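Local coordinates for sulfonate ABC transporter, periplasmic sulfonate-binding protein SsuA (Methylobacillus flagellatus, PDB 3UIF), which probably binds sulfonates or related sulfate esters in the periplasm and hands them to an ABC transporter for uptake, at residues A[238-242]-A[243-247]; A[175-178]-A[179-182]; A[72-75]-A[76-80]; A[252-255]-A[256-259]. One frame throughout, in Å; residues are numbered along the deposited sequence. Where two conformers were deposited one is given.

In the fold
Along the chain the order is interaction 3, 2, 1 and 4. Interaction 3 lies near the centre of the molecule, where strand 71-75 of the six-stranded mixed sheet runs into helix 77-85; its centre lies about 22 to 27 Å from the centres of the other three. Interaction 2 is on helix 176-181, which follows strand 169-172 and precedes strand 185-190 of the five-stranded sheet in the chain. Interactions 1 and 4 occupy the consecutive helices 238-245 and 252-257, with centres about 10 Å apart, and the centre of interaction 4 lies about 11 Å from that of interaction 2. Helix 252-257 touches, and so bridges, helices 238-245 and 176-181 in what is probably a two-lobed, type II periplasmic-binding-protein fold.

Interaction 1. Residues A[238-242]-A[243-247]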
loop_
_atom_site.group_PDB
_atom_site.type_symbol
_atom_site.label_atom_id
_atom_site.label_comp_id
_atom_site.label_asym_id
_atom_site.label_seq_id
_atom_site.Cartn_x
_atom_site.Cartn_y
_atom_site.Cartn_z
ATOM N N LYS A 238 -9.388 -14.203 -8.284
ATOM C CA LYS A 238 -8.921 -12.934 -8.786
ATOM C C LYS A 238 -10.079 -12.085 -9.364
ATOM O O LYS A 238 -10.231 -10.920 -9.016
ATOM C CB LYS A 238 -7.786 -13.159 -9.778
ATOM C CG LYS A 238 -7.255 -11.891 -10.420
ATOM C CD LYS A 238 -6.118 -12.165 -11.391
ATOM C CE LYS A 238 -5.768 -10.891 -12.142
ATOM N NZ LYS A 238 -4.466 -10.964 -12.861
ATOM N N GLU A 239 -10.915 -12.681 -10.210
ATOM C CA GLU A 239 -12.054 -11.973 -10.791
ATOM C C GLU A 239 -13.065 -11.487 -9.746
ATOM O O GLU A 239 -13.588 -10.372 -9.861
ATOM C CB GLU A 239 -12.742 -12.816 -11.866
ATOM C CG GLU A 239 -12.239 -12.506 -13.264
ATOM C CD GLU A 239 -12.251 -11.002 -13.583
ATOM O OE1 GLU A 239 -11.145 -10.402 -13.603
ATOM O OE2 GLU A 239 -13.354 -10.416 -13.812
ATOM N N THR A 240 -13.338 -12.313 -8.736
ATOM C CA THR A 240 -14.186 -11.886 -7.626
ATOM C C THR A 240 -13.607 -10.651 -6.920
ATOM O O THR A 240 -14.325 -9.667 -6.725
ATOM C CB THR A 240 -14.479 -13.029 -6.629
ATOM O OG1 THR A 240 -15.093 -14.115 -7.331
ATOM C CG2 THR A 240 -15.446 -12.569 -5.573
ATOM N N TYR A 241 -12.317 -10.690 -6.572
ATOM C CA TYR A 241 -11.666 -9.517 -6.008
ATOM C C TYR A 241 -11.865 -8.276 -6.892
ATOM O O TYR A 241 -12.329 -7.245 -6.409
ATOM C CB TYR A 241 -10.176 -9.747 -5.725
ATOM C CG TYR A 241 -9.463 -8.453 -5.400
ATOM C CD1 TYR A 241 -9.582 -7.859 -4.131
ATOM C CD2 TYR A 241 -8.717 -7.785 -6.381
ATOM C CE1 TYR A 241 -8.958 -6.649 -3.846
ATOM C CE2 TYR A 241 -8.098 -6.580 -6.113
ATOM C CZ TYR A 241 -8.215 -6.018 -4.849
ATOM O OH TYR A 241 -7.582 -4.830 -4.606
ATOM N N ILE A 242 -11.542 -8.387 -8.177
ATOM C CA ILE A 242 -11.674 -7.272 -9.114
ATOM C C ILE A 242 -13.089 -6.664 -9.124
ATOM O O ILE A 242 -13.259 -5.436 -9.128
ATOM C CB ILE A 242 -11.273 -7.679 -10.567
ATOM C CG1 ILE A 242 -9.806 -8.139 -10.661
ATOM C CG2 ILE A 242 -11.547 -6.547 -11.555
ATOM C CD1 ILE A 242 -8.786 -7.182 -10.085
ATOM N N ARG A 243 -14.089 -7.536 -9.123
ATOM C CA ARG A 243 -15.465 -7.082 -9.218
ATOM C C ARG A 243 -16.036 -6.638 -7.868
ATOM O O ARG A 243 -16.836 -5.705 -7.825
ATOM C CB ARG A 243 -16.341 -8.145 -9.891
ATOM C CG ARG A 243 -15.907 -8.461 -11.315
ATOM C CD ARG A 243 -16.762 -9.552 -11.936
ATOM N NE ARG A 243 -16.248 -9.999 -13.227
ATOM C CZ ARG A 243 -16.687 -9.556 -14.398
ATOM N NH1 ARG A 243 -17.652 -8.646 -14.447
ATOM N NH2 ARG A 243 -16.163 -10.025 -15.522
ATOM N N GLU A 244 -15.616 -7.267 -6.769
ATOM C CA GLU A 244 -16.223 -6.934 -5.476
ATOM C C GLU A 244 -15.395 -6.042 -4.575
ATOM O O GLU A 244 -15.951 -5.164 -3.929
ATOM C CB GLU A 244 -16.608 -8.176 -4.663
ATOM C CG GLU A 244 -17.195 -9.327 -5.446
ATOM C CD GLU A 244 -18.584 -9.047 -5.939
ATOM O OE1 GLU A 244 -18.798 -9.158 -7.173
ATOM O OE2 GLU A 244 -19.457 -8.726 -5.092
ATOM N N TYR A 245 -14.087 -6.276 -4.513
ATOM C CA TYR A 245 -13.265 -5.679 -3.453
ATOM C C TYR A 245 -12.199 -4.702 -3.909
ATOM O O TYR A 245 -11.429 -4.221 -3.074
ATOM C CB TYR A 245 -12.611 -6.761 -2.581
ATOM C CG TYR A 245 -13.581 -7.815 -2.166
ATOM C CD1 TYR A 245 -13.536 -9.089 -2.735
ATOM C CD2 TYR A 245 -14.589 -7.529 -1.237
ATOM C CE1 TYR A 245 -14.461 -10.057 -2.370
ATOM C CE2 TYR A 245 -15.509 -8.487 -0.859
ATOM C CZ TYR A 245 -15.436 -9.743 -1.422
ATOM O OH TYR A 245 -16.347 -10.685 -1.056
ATOM N N SER A 246 -12.145 -4.396 -5.200
ATOM C CA SER A 246 -11.101 -3.488 -5.654
ATOM C C SER A 246 -11.497 -2.019 -5.496
ATOM O O SER A 246 -12.449 -1.696 -4.777
ATOM C CB SER A 246 -10.625 -3.821 -7.074
ATOM O OG SER A 246 -11.694 -3.836 -7.987
ATOM N N ASN A 247 -10.764 -1.127 -6.148
ATOM C CA ASN A 247 -11.015 0.292 -6.026
ATOM C C ASN A 247 -12.123 0.732 -6.975
ATOM O O ASN A 247 -11.900 0.874 -8.181
ATOM C CB ASN A 247 -9.733 1.038 -6.313
ATOM C CG ASN A 247 -9.776 2.468 -5.858
ATOM O OD1 ASN A 247 -10.817 3.131 -5.929
ATOM N ND2 ASN A 247 -8.628 2.973 -5.420
#
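Over one face of the Y241 ring, toward its rim, lies the backbone N of S246, whereas the Y245 ring has CB of E244 above the centre of one face and CA of Y241 at its edge, 3.8 Å from Y245 CD1. The contact runs along helix 238-245, which has a wider pi-type turn at 243-245. With CG of Y241 anti to the backbone N (chi1 169°), its ring is laid along the helix: CD1 packs on CB of Y245 at 3.6 Å, and CE2 approaches CB of S246 at 3.9 Å. Elsewhere the Y241 ring meets W270 edge-to-face and also packs against W266, and a glycerol lies about 5 Å from the side chain.

On another side of the helix, CG2 of T240 rests on CG of E244 at 3.7 Å, while E244 N bonds to T240 O at 2.7 Å. E239 OE2 faces R243 NE in a salt bridge whose carboxylate and guanidinium planes are 84° apart; its hydrogen bonds are weak and R243 has a second conformer, so this link is tentative. The other carboxylate oxygen, OE1, pairs with R256. Past the last tyrosine, the hydroxyl OG of S246 donates to I242 O at 2.5 Å, tilted 27° from the carbonyl plane.

Interaction 2. Residues A[175-178]-A[179-182]; sequences DSYI and LEDR
E180 reaches back along the helix to Y177, one turn earlier. Its CB lies 3.4 Å from Y177 O, and CG, set beside the backbone N (chi1 -48°), is still within 4.0 Å of that carbonyl oxygen. Beyond CG the chain is extended and runs alongside the tyrosine, pointing the same way, so that the carboxylate arrives at the rim of the ring. There OE1 lies near the ring plane, 3.8 Å from Y177 CD1, with the carboxylate turned 75° from the ring, an approach likely to suit the weakly positive aromatic hydrogens. The other oxygen, OE2, accepts from the backbone N of I187. Cutting the side chain back to an alanine is likely to leave the I187 N-H without its mate and the ring edge of Y177 without its polar neighbour.

The contact runs along the short helix 176-181, which links strands 169-172 and 185-190 of the five-stranded sheet. Y177 has a T-shaped stack with Y102 and a hydrogen bond between its OH and K192 NZ; L179 packs on V104 and L162. At the far end, R182 is the first residue to leave helical geometry, although R182 N still bonds to I178 O at 2.8 Å. Its chain, bent at chi2 (-144°), runs beside I178 and sets CG2 of that isoleucine over one face of the guanidinium, 3.9 Å from R182 NE. One residue earlier, D181 N bonds to Y177 O at 2.9 Å.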
loop_
_atom_site.group_PDB
_atom_site.type_symbol
_atom_site.label_atom_id
_atom_site.label_comp_id
_atom_site.label_asym_id
_atom_site.label_seq_id
_atom_site.Cartn_x
_atom_site.Cartn_y
_atom_site.Cartn_z
ATOM N N ASP A 175 -4.331 4.904 -11.956
ATOM C CA ASP A 175 -5.163 5.952 -12.572
ATOM C C ASP A 175 -4.577 6.413 -13.909
ATOM O O ASP A 175 -5.275 6.978 -14.751
ATOM C CB ASP A 175 -5.347 7.137 -11.626
ATOM C CG ASP A 175 -4.042 7.583 -10.998
ATOM O OD1 ASP A 175 -3.474 6.803 -10.197
ATOM O OD2 ASP A 175 -3.592 8.715 -11.287
ATOM N N SER A 176 -3.293 6.156 -14.106
ATOM C CA SER A 176 -2.629 6.428 -15.381
ATOM C C SER A 176 -3.352 5.820 -16.603
ATOM O O SER A 176 -3.387 6.436 -17.671
ATOM C CB SER A 176 -1.181 5.936 -15.334
ATOM O OG SER A 176 -0.515 6.419 -14.180
ATOM N N TYR A 177 -3.935 4.634 -16.430
ATOM C CA TYR A 177 -4.573 3.885 -17.516
ATOM C C TYR A 177 -5.767 4.580 -18.161
ATOM O O TYR A 177 -6.053 4.375 -19.350
ATOM C CB TYR A 177 -4.993 2.503 -17.032
ATOM C CG TYR A 177 -3.842 1.536 -16.960
ATOM C CD1 TYR A 177 -3.177 1.111 -18.133
ATOM C CD2 TYR A 177 -3.411 1.037 -15.729
ATOM C CE1 TYR A 177 -2.116 0.224 -18.064
ATOM C CE2 TYR A 177 -2.350 0.153 -15.655
ATOM C CZ TYR A 177 -1.708 -0.249 -16.814
ATOM O OH TYR A 177 -0.660 -1.129 -16.711
ATOM N N ILE A 178 -6.463 5.384 -17.359
ATOM C CA ILE A 178 -7.567 6.212 -17.841
ATOM C C ILE A 178 -7.064 7.111 -18.971
ATOM O O ILE A 178 -7.715 7.232 -20.011
ATOM C CB ILE A 178 -8.201 7.015 -16.679
ATOM C CG1 ILE A 178 -9.019 6.086 -15.794
ATOM C CG2 ILE A 178 -9.132 8.099 -17.198
ATOM C CD1 ILE A 178 -9.452 6.701 -14.488
ATOM N N LEU A 179 -5.889 7.710 -18.756
ATOM C CA LEU A 179 -5.209 8.528 -19.755
ATOM C C LEU A 179 -4.966 7.790 -21.065
ATOM O O LEU A 179 -5.075 8.389 -22.137
ATOM C CB LEU A 179 -3.881 9.078 -19.214
ATOM C CG LEU A 179 -3.974 10.136 -18.112
ATOM C CD1 LEU A 179 -2.609 10.462 -17.534
ATOM C CD2 LEU A 179 -4.665 11.393 -18.636
ATOM N N GLU A 180 -4.626 6.507 -20.995
ATOM C CA GLU A 180 -4.556 5.719 -22.220
ATOM C C GLU A 180 -5.961 5.563 -22.797
ATOM O O GLU A 180 -6.162 5.784 -23.986
ATOM C CB GLU A 180 -3.886 4.363 -22.011
ATOM C CG GLU A 180 -2.575 4.441 -21.250
ATOM C CD GLU A 180 -1.591 3.347 -21.629
ATOM O OE1 GLU A 180 -1.929 2.132 -21.544
ATOM O OE2 GLU A 180 -0.459 3.720 -22.000
ATOM N N ASP A 181 -6.942 5.261 -21.956
ATOM C CA ASP A 181 -8.304 5.023 -22.454
ATOM C C ASP A 181 -8.966 6.231 -23.129
ATOM O O ASP A 181 -9.743 6.052 -24.072
ATOM C CB ASP A 181 -9.214 4.415 -21.382
ATOM C CG ASP A 181 -8.635 3.144 -20.786
ATOM O OD1 ASP A 181 -7.606 2.651 -21.291
ATOM O OD2 ASP A 181 -9.193 2.636 -19.795
ATOM N N ARG A 182 -8.669 7.448 -22.664
ATOM C CA ARG A 182 -9.208 8.639 -23.316
ATOM C C ARG A 182 -8.312 9.028 -24.489
ATOM O O ARG A 182 -8.510 10.050 -25.125
ATOM C CB ARG A 182 -9.429 9.794 -22.324
ATOM C CG ARG A 182 -10.193 9.377 -21.077
ATOM C CD ARG A 182 -11.162 10.419 -20.508
ATOM N NE ARG A 182 -11.929 9.818 -19.391
ATOM C CZ ARG A 182 -12.495 10.471 -18.362
ATOM N NH1 ARG A 182 -12.413 11.802 -18.249
ATOM N NH2 ARG A 182 -13.146 9.777 -17.427
#

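Interaction 3. Residues A[72-75]-A[76-80]; sequences GIYG and DLPPI
Y74 points its ring across the turn at two consecutive prolines, P78 and P79, and both pyrrolidines come in from the same side of its ring plane. The turn is a strand-to-helix junction: strand 71-75 of the six-stranded sheet leads by way of D76 into helix 77-85. P78 runs antiparallel alongside the tyrosine, which brings its CB to 3.4 Å from Y74 CE1. P79 reaches the phenol end of the ring, its CD 3.6 Å from Y74 CZ. Both prolines reach the ring obliquely, spread along its outer half, so the ring is wedged against the first turn of the helix. What swings it there is the first torsion of Y74 (chi1 68°), which places CG between the backbone N and the carbonyl carbon.

The phenol passes on toward helix 56-65, where its OH bonds to N61 OD1, and V56, I60 and F64 pack round the rest of the side chain. W205 of the adjoining strand 202-207 meets the Y74 ring with planes at about 90°. The prolines lack an amide hydrogen, and they sit in the first turn of a helix, where N-H groups have no carbonyl of an earlier turn to bond. The backbone bonding of the helix picks up at I80, whose N donates to D76 O at 3.2 Å. D76 turns its carboxylate away from the ring, and OD1 bonds to H281. Within the turn, G75 O lies against the second pyrrolidine, 3.0 Å from P79 CD and 3.2 Å from P79 CG.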
loop_
_atom_site.group_PDB
_atom_site.type_symbol
_atom_site.label_atom_id
_atom_site.label_comp_id
_atom_site.label_asym_id
_atom_site.label_seq_id
_atom_site.Cartn_x
_atom_site.Cartn_y
_atom_site.Cartn_z
ATOM N N GLY A 72 -4.802 -1.277 12.683
ATOM C CA GLY A 72 -5.047 -0.399 11.553
ATOM C C GLY A 72 -4.574 -1.016 10.257
ATOM O O GLY A 72 -3.425 -1.402 10.128
ATOM N N ILE A 73 -5.478 -1.120 9.298
ATOM C CA ILE A 73 -5.124 -1.632 8.000
ATOM C C ILE A 73 -4.974 -0.490 7.010
ATOM O O ILE A 73 -5.958 0.016 6.465
ATOM C CB ILE A 73 -6.130 -2.671 7.489
ATOM C CG1 ILE A 73 -6.305 -3.787 8.537
ATOM C CG2 ILE A 73 -5.624 -3.233 6.164
ATOM C CD1 ILE A 73 -7.519 -4.679 8.341
ATOM N N TYR A 74 -3.730 -0.083 6.793
ATOM C CA TYR A 74 -3.451 1.014 5.884
ATOM C C TYR A 74 -2.017 0.937 5.389
ATOM O O TYR A 74 -1.341 -0.067 5.633
ATOM C CB TYR A 74 -3.848 2.367 6.508
ATOM C CG TYR A 74 -3.056 2.870 7.705
ATOM C CD1 TYR A 74 -3.005 4.244 7.979
ATOM C CD2 TYR A 74 -2.365 2.010 8.561
ATOM C CE1 TYR A 74 -2.298 4.745 9.061
ATOM C CE2 TYR A 74 -1.649 2.509 9.643
ATOM C CZ TYR A 74 -1.623 3.881 9.890
ATOM O OH TYR A 74 -0.926 4.396 10.964
ATOM N N GLY A 75 -1.562 1.964 4.676
ATOM C CA GLY A 75 -0.244 1.951 4.035
ATOM C C GLY A 75 0.901 2.134 5.010
ATOM O O GLY A 75 0.681 2.346 6.194
ATOM N N ASP A 76 2.127 2.059 4.515
ATOM C CA ASP A 76 3.294 2.189 5.388
ATOM C C ASP A 76 3.709 3.627 5.643
ATOM O O ASP A 76 4.459 3.903 6.582
ATOM C CB ASP A 76 4.497 1.438 4.819
ATOM C CG ASP A 76 4.797 1.813 3.364
ATOM O OD1 ASP A 76 5.892 1.433 2.887
ATOM O OD2 ASP A 76 3.948 2.466 2.688
ATOM N N LEU A 77 3.253 4.555 4.816
ATOM C CA LEU A 77 3.731 5.920 5.014
ATOM C C LEU A 77 3.275 6.547 6.361
ATOM O O LEU A 77 4.131 6.941 7.163
ATOM C CB LEU A 77 3.472 6.816 3.798
ATOM C CG LEU A 77 4.336 8.093 3.805
ATOM C CD1 LEU A 77 5.833 7.802 3.895
ATOM C CD2 LEU A 77 4.020 8.976 2.608
ATOM N N PRO A 78 1.948 6.609 6.627
ATOM C CA PRO A 78 1.540 7.139 7.945
ATOM C C PRO A 78 2.227 6.525 9.188
ATOM O O PRO A 78 2.783 7.284 9.987
ATOM C CB PRO A 78 0.018 6.948 7.946
ATOM C CG PRO A 78 -0.343 7.112 6.502
ATOM C CD PRO A 78 0.776 6.440 5.736
ATOM N N PRO A 79 2.214 5.180 9.347
ATOM C CA PRO A 79 2.837 4.574 10.529
ATOM C C PRO A 79 4.332 4.858 10.645
ATOM O O PRO A 79 4.844 5.003 11.753
ATOM C CB PRO A 79 2.582 3.079 10.355
ATOM C CG PRO A 79 2.202 2.871 8.938
ATOM C CD PRO A 79 1.656 4.168 8.428
ATOM N N ILE A 80 5.027 4.950 9.521
ATOM C CA ILE A 80 6.397 5.480 9.507
ATOM C C ILE A 80 6.482 6.881 10.132
ATOM O O ILE A 80 7.356 7.140 10.958
ATOM C CB ILE A 80 7.006 5.479 8.076
ATOM C CG1 ILE A 80 7.367 4.047 7.636
ATOM C CG2 ILE A 80 8.218 6.404 7.980
ATOM C CD1 ILE A 80 7.598 3.883 6.154
#

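Interaction 4. Residues A[252-255]-A[256-259]. With SO4 (sulfate ion), chain C.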
loop_
_atom_site.group_PDB
_atom_site.type_symbol
_atom_site.label_atom_id
_atom_site.label_comp_id
_atom_site.label_asym_id
_atom_site.label_seq_id
_atom_site.Cartn_x
_atom_site.Cartn_y
_atom_site.Cartn_z
ATOM N N GLU A 252 -13.485 -1.480 -13.555
ATOM C CA GLU A 252 -12.907 -2.819 -13.383
ATOM C C GLU A 252 -11.665 -3.079 -14.269
ATOM O O GLU A 252 -10.692 -3.636 -13.798
ATOM C CB GLU A 252 -13.988 -3.892 -13.581
ATOM C CG GLU A 252 -14.948 -3.972 -12.392
ATOM C CD GLU A 252 -16.189 -4.806 -12.653
ATOM O OE1 GLU A 252 -17.178 -4.599 -11.916
ATOM O OE2 GLU A 252 -16.192 -5.665 -13.576
ATOM N N SER A 253 -11.696 -2.640 -15.526
ATOM C CA SER A 253 -10.569 -2.840 -16.439
ATOM C C SER A 253 -9.306 -2.112 -15.962
ATOM O O SER A 253 -8.195 -2.638 -16.127
ATOM C CB SER A 253 -10.930 -2.426 -17.871
ATOM O OG SER A 253 -11.242 -1.059 -17.925
ATOM N N VAL A 254 -9.476 -0.929 -15.363
ATOM C CA VAL A 254 -8.354 -0.189 -14.802
ATOM C C VAL A 254 -7.755 -0.981 -13.644
ATOM O O VAL A 254 -6.534 -1.168 -13.594
ATOM C CB VAL A 254 -8.748 1.233 -14.331
ATOM C CG1 VAL A 254 -7.585 1.915 -13.625
ATOM C CG2 VAL A 254 -9.235 2.078 -15.497
ATOM N N ASN A 255 -8.614 -1.455 -12.735
ATOM C CA ASN A 255 -8.198 -2.293 -11.591
ATOM C C ASN A 255 -7.514 -3.566 -12.046
ATOM O O ASN A 255 -6.588 -4.046 -11.410
ATOM C CB ASN A 255 -9.412 -2.670 -10.718
ATOM C CG ASN A 255 -9.877 -1.534 -9.829
ATOM O OD1 ASN A 255 -9.255 -1.261 -8.807
ATOM N ND2 ASN A 255 -10.959 -0.854 -10.219
ATOM N N ARG A 256 -7.985 -4.091 -13.170
ATOM C CA ARG A 256 -7.544 -5.355 -13.735
ATOM C C ARG A 256 -6.169 -5.194 -14.376
ATOM O O ARG A 256 -5.345 -6.108 -14.361
ATOM C CB ARG A 256 -8.588 -5.840 -14.756
ATOM C CG ARG A 256 -8.367 -7.222 -15.350
ATOM C CD ARG A 256 -9.535 -7.643 -16.245
ATOM N NE ARG A 256 -10.772 -7.844 -15.470
ATOM C CZ ARG A 256 -11.897 -7.136 -15.610
ATOM N NH1 ARG A 256 -11.996 -6.165 -16.526
ATOM N NH2 ARG A 256 -12.942 -7.414 -14.833
ATOM N N ARG A 257 -5.921 -4.005 -14.912
ATOM C CA ARG A 257 -4.660 -3.733 -15.597
ATOM C C ARG A 257 -3.501 -3.523 -14.641
ATOM O O ARG A 257 -2.344 -3.756 -14.994
ATOM C CB ARG A 257 -4.817 -2.559 -16.546
ATOM C CG ARG A 257 -5.321 -3.033 -17.881
ATOM C CD ARG A 257 -5.553 -1.871 -18.802
ATOM N NE ARG A 257 -6.776 -1.177 -18.437
ATOM C CZ ARG A 257 -7.232 -0.116 -19.077
ATOM N NH1 ARG A 257 -6.551 0.361 -20.109
ATOM N NH2 ARG A 257 -8.355 0.467 -18.689
ATOM N N GLU A 258 -3.824 -3.084 -13.432
ATOM C CA GLU A 258 -2.845 -2.944 -12.366
ATOM C C GLU A 258 -2.092 -4.268 -12.113
ATOM O O GLU A 258 -0.907 -4.249 -11.765
ATOM C CB GLU A 258 -3.524 -2.384 -11.090
ATOM C CG GLU A 258 -2.789 -2.582 -9.760
ATOM C CD GLU A 258 -1.443 -1.869 -9.680
ATOM O OE1 GLU A 258 -0.698 -2.113 -8.710
ATOM O OE2 GLU A 258 -1.098 -1.066 -10.562
ATOM N N TYR A 259 -2.771 -5.397 -12.331
ATOM C CA TYR A 259 -2.179 -6.722 -12.133
ATOM C C TYR A 259 -1.701 -7.377 -13.420
ATOM O O TYR A 259 -1.142 -8.457 -13.405
ATOM C CB TYR A 259 -3.156 -7.634 -11.384
ATOM C CG TYR A 259 -3.457 -7.078 -10.025
ATOM C CD1 TYR A 259 -2.640 -7.381 -8.946
ATOM C CD2 TYR A 259 -4.512 -6.183 -9.828
ATOM C CE1 TYR A 259 -2.881 -6.851 -7.700
ATOM C CE2 TYR A 259 -4.753 -5.635 -8.582
ATOM C CZ TYR A 259 -3.934 -5.977 -7.518
ATOM O OH TYR A 259 -4.152 -5.450 -6.261
HETATM S S SO4 C . -15.634 -1.468 -16.734
HETATM O O1 SO4 C . -16.747 -2.254 -17.294
HETATM O O2 SO4 C . -15.841 -1.233 -15.284
HETATM O O3 SO4 C . -14.406 -2.262 -16.958
HETATM O O4 SO4 C . -15.540 -0.165 -17.428
#
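A bend at chi3 (-76°) in R257, after an extended start, turns the edge of its guanidinium back to S253, whose O lies in the guanidinium plane. NE then donates to S253 O at 3.1 Å, nearly straight at 167°, coming from well above the carbonyl plane, while R257 N reaches the same oxygen at 2.9 Å from the opposite face. S253 O is thus gripped by two donors of one residue. NH2 adds a weak bond to S253 OG, touches CG2 of V254 at 3.7 Å and makes a salt bridge to D181 in helix 176-181. A leucine in its place would probably leave D181 without its positive mate and S253 O with the backbone donor alone.

R256, also bent at chi3 (-67°), lays one guanidinium face over E252 O, toward the rim. Its NH1 lies 3.6 Å from S253 CA, and the salt bridge from NH2 to E252 OE2 is a long one, 3.9 Å. Toward the C-terminal end of the segment, Y259 sets its ring edge against N255 O, and its OH bonds to a glycerol.

At the start of helix 252-257, a sulfate, probably from the crystallisation liquor, takes E252 N on O2 at 2.9 Å and S253 N on O3 at 3.1 Å. First-turn amides, which have no carbonyl of an earlier helical turn to bond and lie at the positive end of the helix dipole, would be expected to attract such an anion.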